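Local coordinates for protein beta-galactosidase (Geobacillus stearothermophilus, PDB 4OIF) that probably hydrolyses terminal non-reducing beta-D-galactose residues from beta-D-galactosides, as a zinc-binding family 42 glycoside hydrolase that assembles as a homotrimer, at residues A[264-268]-A[269-273]; A[458-461]-A[462-465]. All coordinates share one frame; numbering follows the deposited sequence.

Both contacts are local, a helix-entry loop and a beta turn, each formed by consecutive segments, and they follow one another in series. Contact 1 comes first: after strand 252-259 and the short antiparallel strand 264-265, residues 266-270 bend into helix 271-274, within the TIM-barrel range. Nearly two hundred residues later, contact 2 turns the chain after strand 456-459, in the trimerisation-domain range, before it continues to strand 470-473. Neither loop encloses the other, yet their centres lie about 14 Å apart and the two contacts touch, Ser272 CB packing on Thr460 CG2 at 3.6 Å. This is consistent with both lying where the barrel and the trimerisation region meet.

Contact 1 of 2, residues A[264-268]-A[269-273]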
loop_
_atom_site.group_PDB
_atom_site.type_symbol
_atom_site.label_atom_id
_atom_site.label_comp_id
_atom_site.label_asym_id
_atom_site.label_seq_id
_atom_site.Cartn_x
_atom_site.Cartn_y
_atom_site.Cartn_z
ATOM N N ILE A 264 -13.635 5.248 -16.873
ATOM C CA ILE A 264 -12.816 5.742 -17.966
ATOM C C ILE A 264 -12.723 4.652 -19.021
ATOM O O ILE A 264 -13.081 3.506 -18.759
ATOM C CB ILE A 264 -11.424 6.157 -17.473
ATOM C CG1 ILE A 264 -10.608 4.921 -17.088
ATOM C CG2 ILE A 264 -11.558 7.129 -16.298
ATOM C CD1 ILE A 264 -9.269 5.239 -16.501
ATOM N N PRO A 265 -12.295 5.007 -20.232
ATOM C CA PRO A 265 -12.191 3.927 -21.213
ATOM C C PRO A 265 -11.250 2.839 -20.724
ATOM O O PRO A 265 -10.272 3.151 -20.033
ATOM C CB PRO A 265 -11.629 4.628 -22.450
ATOM C CG PRO A 265 -12.056 6.047 -22.299
ATOM C CD PRO A 265 -12.125 6.338 -20.838
ATOM N N PHE A 266 -11.568 1.587 -21.043
ATOM C CA PHE A 266 -10.701 0.473 -20.702
ATOM C C PHE A 266 -9.294 0.791 -21.204
ATOM O O PHE A 266 -9.122 1.243 -22.343
ATOM C CB PHE A 266 -11.229 -0.831 -21.302
ATOM C CG PHE A 266 -10.360 -2.018 -21.029
ATOM C CD1 PHE A 266 -10.132 -2.440 -19.727
ATOM C CD2 PHE A 266 -9.782 -2.728 -22.073
ATOM C CE1 PHE A 266 -9.330 -3.542 -19.469
ATOM C CE2 PHE A 266 -8.983 -3.834 -21.824
ATOM C CZ PHE A 266 -8.754 -4.238 -20.518
ATOM N N GLN A 267 -8.301 0.593 -20.337
ATOM C CA GLN A 267 -6.941 1.015 -20.627
ATOM C C GLN A 267 -6.082 -0.110 -21.163
ATOM O O GLN A 267 -4.998 0.139 -21.678
ATOM C CB GLN A 267 -6.288 1.609 -19.381
ATOM C CG GLN A 267 -6.784 3.004 -19.049
ATOM C CD GLN A 267 -6.863 3.861 -20.293
ATOM O OE1 GLN A 267 -5.836 4.287 -20.833
ATOM N NE2 GLN A 267 -8.084 4.092 -20.779
ATOM N N GLY A 268 -6.572 -1.343 -21.067
ATOM C CA GLY A 268 -5.783 -2.503 -21.441
ATOM C C GLY A 268 -5.662 -2.806 -22.924
ATOM O O GLY A 268 -4.796 -3.580 -23.337
ATOM N N LEU A 269 -6.534 -2.209 -23.729
ATOM C CA LEU A 269 -6.567 -2.477 -25.167
ATOM C C LEU A 269 -6.995 -1.230 -25.928
ATOM O O LEU A 269 -7.806 -0.440 -25.445
ATOM C CB LEU A 269 -7.524 -3.630 -25.478
ATOM C CG LEU A 269 -7.153 -5.035 -25.014
ATOM C CD1 LEU A 269 -8.327 -5.981 -25.206
ATOM C CD2 LEU A 269 -5.920 -5.532 -25.762
ATOM N N ASP A 270 -6.442 -1.044 -27.117
ATOM C CA ASP A 270 -6.840 0.075 -27.954
ATOM C C ASP A 270 -8.129 -0.281 -28.713
ATOM O O ASP A 270 -8.093 -0.918 -29.767
ATOM C CB ASP A 270 -5.717 0.441 -28.918
ATOM C CG ASP A 270 -5.978 1.736 -29.650
ATOM O OD1 ASP A 270 -7.104 2.266 -29.559
ATOM O OD2 ASP A 270 -5.051 2.231 -30.319
ATOM N N TYR A 271 -9.271 0.130 -28.172
ATOM C CA TYR A 271 -10.548 -0.218 -28.778
ATOM C C TYR A 271 -10.787 0.496 -30.106
ATOM O O TYR A 271 -11.620 0.059 -30.901
ATOM C CB TYR A 271 -11.695 0.100 -27.824
ATOM C CG TYR A 271 -11.857 -0.866 -26.683
ATOM C CD1 TYR A 271 -11.375 -2.167 -26.772
ATOM C CD2 TYR A 271 -12.494 -0.475 -25.511
ATOM C CE1 TYR A 271 -11.527 -3.050 -25.731
ATOM C CE2 TYR A 271 -12.646 -1.347 -24.465
ATOM C CZ TYR A 271 -12.166 -2.637 -24.580
ATOM O OH TYR A 271 -12.335 -3.509 -23.531
ATOM N N SER A 272 -10.076 1.596 -30.350
ATOM C CA SER A 272 -10.277 2.324 -31.598
ATOM C C SER A 272 -9.750 1.478 -32.753
ATOM O O SER A 272 -10.167 1.630 -33.897
ATOM C CB SER A 272 -9.592 3.688 -31.572
ATOM O OG SER A 272 -8.199 3.575 -31.735
ATOM N N LYS A 273 -8.839 0.569 -32.422
ATOM C CA LYS A 273 -8.259 -0.361 -33.379
ATOM C C LYS A 273 -9.081 -1.641 -33.455
ATOM O O LYS A 273 -9.208 -2.244 -34.531
ATOM C CB LYS A 273 -6.802 -0.677 -32.986
ATOM C CG LYS A 273 -5.899 -1.084 -34.138
ATOM C CD LYS A 273 -4.485 -1.357 -33.648
ATOM C CE LYS A 273 -3.499 -1.447 -34.804
ATOM N NZ LYS A 273 -3.983 -2.403 -35.842
#
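Phe266 and Tyr271 meet through one rim of the phenylalanine and the hydroxyl end of the tyrosine. Phe266 CD2 comes within 3.0 Å of Tyr271 OH, and Phe266 CB lies 3.5 Å from Tyr271 CE2. The two side chains cross at about a right angle; the ring planes are inclined by 26°, but the centroids are 5.6 Å apart, so the rings barely overlap. With CG anti to the backbone N (chi1 178°), the Phe266 ring folds over the loop it begins: Gly268 N sits above the middle of one face, and Leu269 CG lies in plane at the edge, 3.9 Å from Phe266 CE2. Tyr271 CG lies beside its own backbone N (chi1 -75°), which brings the hydroxyl end to Phe266.

The polar partner of Tyr271 OH is Met257 N of strand 252-259, to which it is hydrogen-bonded; the ring stacks with Phe256. A leucine in place of Tyr271 would probably leave Met257 N without this acceptor and the Phe266 rim without its aromatic neighbour.

Asp270 OD1 accepts from Ser272 N at 3.1 Å and from Ser272 OG at 2.8 Å, both from the same face of the carboxylate. Phe266 O and Gln267 O accept from the indole nitrogens of Trp419 and Trp423, joining the loop to helix 419-427.

The side chain of Tyr271 is about 7 Å from that of Glu158, the predicted proton donor. The capping bond from Ser272 N to Asp270 identifies an N-capped helix start, here reached by the loop that follows strand 264-265 in the TIM-barrel region.

Contact 2 of 2, residues A[458-461]-A[462-465]; sequences VITK and EHDF
A type I beta turn from Thr460 to His463 reverses the chain where strand 456-459, an outermost strand of its mixed sheet within this chain, gives way to a loop. Its backbone bond, His463 N to Thr460 O, is weak, with an N-H...O angle of 127°. The Thr460 side chain supplements it with an ST turn: with OG1 between the backbone N and the carbonyl carbon (chi1 70°), the hydroxyl accepts from Glu462 N at 3.2 Å. The same OG1 lies in the plane of the imidazole at its edge and is hydrogen-bonded to His463 ND1 at 3.3 Å. Ile459 covers one face of that ring in a CH-pi contact, CB being 3.9 Å from the centroid and 20° off the normal, displaced toward the rim. The CG1 branch of Ile459 reaches the second ring, Ile459 CD1 lying 4.0 Å from Phe465 CD1.

Lys461 and Glu462 run side by side in the same direction. Their charged ends are joined through a water, which accepts from Lys461 NZ at 2.7 Å and donates to Glu462 OE2 at 2.9 Å. Their direct salt bridges go to Asp418 and Lys276 respectively.

His463 NE2 is hydrogen-bonded to Ser312 O at the end of helix 296-312, whereas Phe465 makes a cation-pi contact with Arg486 and packs on Leu487 and Phe490 of helix 481-492; Ile459 and Phe465 both rest on Leu471 of strand 470-473.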
loop_
_atom_site.group_PDB
_atom_site.type_symbol
_atom_site.label_atom_id
_atom_site.label_comp_id
_atom_site.label_asym_id
_atom_site.label_seq_id
_atom_site.Cartn_x
_atom_site.Cartn_y
_atom_site.Cartn_z
ATOM N N VAL A 458 -17.892 11.200 -28.999
ATOM C CA VAL A 458 -16.517 11.123 -28.505
ATOM C C VAL A 458 -15.745 10.240 -29.466
ATOM O O VAL A 458 -15.933 9.033 -29.493
ATOM C CB VAL A 458 -16.436 10.575 -27.073
ATOM C CG1 VAL A 458 -14.985 10.473 -26.619
ATOM C CG2 VAL A 458 -17.221 11.472 -26.126
ATOM N N ILE A 459 -14.890 10.866 -30.266
ATOM C CA ILE A 459 -14.241 10.213 -31.399
ATOM C C ILE A 459 -12.765 9.919 -31.182
ATOM O O ILE A 459 -12.173 10.313 -30.179
ATOM C CB ILE A 459 -14.347 11.071 -32.670
ATOM C CG1 ILE A 459 -13.547 12.367 -32.483
ATOM C CG2 ILE A 459 -15.827 11.323 -33.034
ATOM C CD1 ILE A 459 -13.531 13.253 -33.687
ATOM N N THR A 460 -12.191 9.221 -32.153
ATOM C CA THR A 460 -10.773 8.921 -32.187
ATOM C C THR A 460 -10.188 9.535 -33.446
ATOM O O THR A 460 -10.933 10.039 -34.283
ATOM C CB THR A 460 -10.515 7.419 -32.175
ATOM O OG1 THR A 460 -10.927 6.853 -33.426
ATOM C CG2 THR A 460 -11.291 6.776 -31.055
ATOM N N LYS A 461 -8.865 9.498 -33.588
ATOM C CA LYS A 461 -8.222 10.053 -34.776
ATOM C C LYS A 461 -8.580 9.243 -36.022
ATOM O O LYS A 461 -8.348 9.690 -37.134
ATOM C CB LYS A 461 -6.706 10.117 -34.595
ATOM C CG LYS A 461 -6.028 8.778 -34.399
ATOM C CD LYS A 461 -4.562 8.984 -34.076
ATOM C CE LYS A 461 -3.793 7.678 -34.078
ATOM N NZ LYS A 461 -4.208 6.830 -32.941
ATOM N N GLU A 462 -9.170 8.064 -35.824
ATOM C CA GLU A 462 -9.703 7.250 -36.918
ATOM C C GLU A 462 -11.031 7.784 -37.488
ATOM O O GLU A 462 -11.729 7.067 -38.204
ATOM C CB GLU A 462 -9.925 5.797 -36.450
ATOM C CG GLU A 462 -8.773 5.162 -35.683
ATOM C CD GLU A 462 -7.532 4.960 -36.535
ATOM O OE1 GLU A 462 -7.665 4.640 -37.744
ATOM O OE2 GLU A 462 -6.419 5.128 -35.987
ATOM N N HIS A 463 -11.393 9.018 -37.158
ATOM C CA HIS A 463 -12.680 9.583 -37.572
ATOM C C HIS A 463 -12.527 10.777 -38.488
ATOM O O HIS A 463 -11.510 11.470 -38.479
ATOM C CB HIS A 463 -13.513 10.027 -36.362
ATOM C CG HIS A 463 -14.254 8.918 -35.691
ATOM N ND1 HIS A 463 -13.630 7.980 -34.895
ATOM C CD2 HIS A 463 -15.569 8.602 -35.685
ATOM C CE1 HIS A 463 -14.528 7.127 -34.436
ATOM N NE2 HIS A 463 -15.713 7.481 -34.901
ATOM N N ASP A 464 -13.579 11.024 -39.252
ATOM C CA ASP A 464 -13.677 12.194 -40.094
ATOM C C ASP A 464 -13.904 13.444 -39.247
ATOM O O ASP A 464 -14.986 13.634 -38.696
ATOM C CB ASP A 464 -14.821 11.999 -41.085
ATOM C CG ASP A 464 -14.839 13.037 -42.179
ATOM O OD1 ASP A 464 -14.252 14.130 -42.006
ATOM O OD2 ASP A 464 -15.468 12.748 -43.218
ATOM N N PHE A 465 -12.893 14.298 -39.144
ATOM C CA PHE A 465 -13.025 15.531 -38.373
ATOM C C PHE A 465 -14.018 16.501 -39.013
ATOM O O PHE A 465 -14.737 17.238 -38.323
ATOM C CB PHE A 465 -11.675 16.232 -38.232
ATOM C CG PHE A 465 -10.668 15.475 -37.430
ATOM C CD1 PHE A 465 -11.062 14.461 -36.572
ATOM C CD2 PHE A 465 -9.322 15.783 -37.531
ATOM C CE1 PHE A 465 -10.132 13.765 -35.831
ATOM C CE2 PHE A 465 -8.387 15.088 -36.790
ATOM C CZ PHE A 465 -8.797 14.078 -35.935
HETATM O O HOH W 1 -6.563 5.567 -33.097
#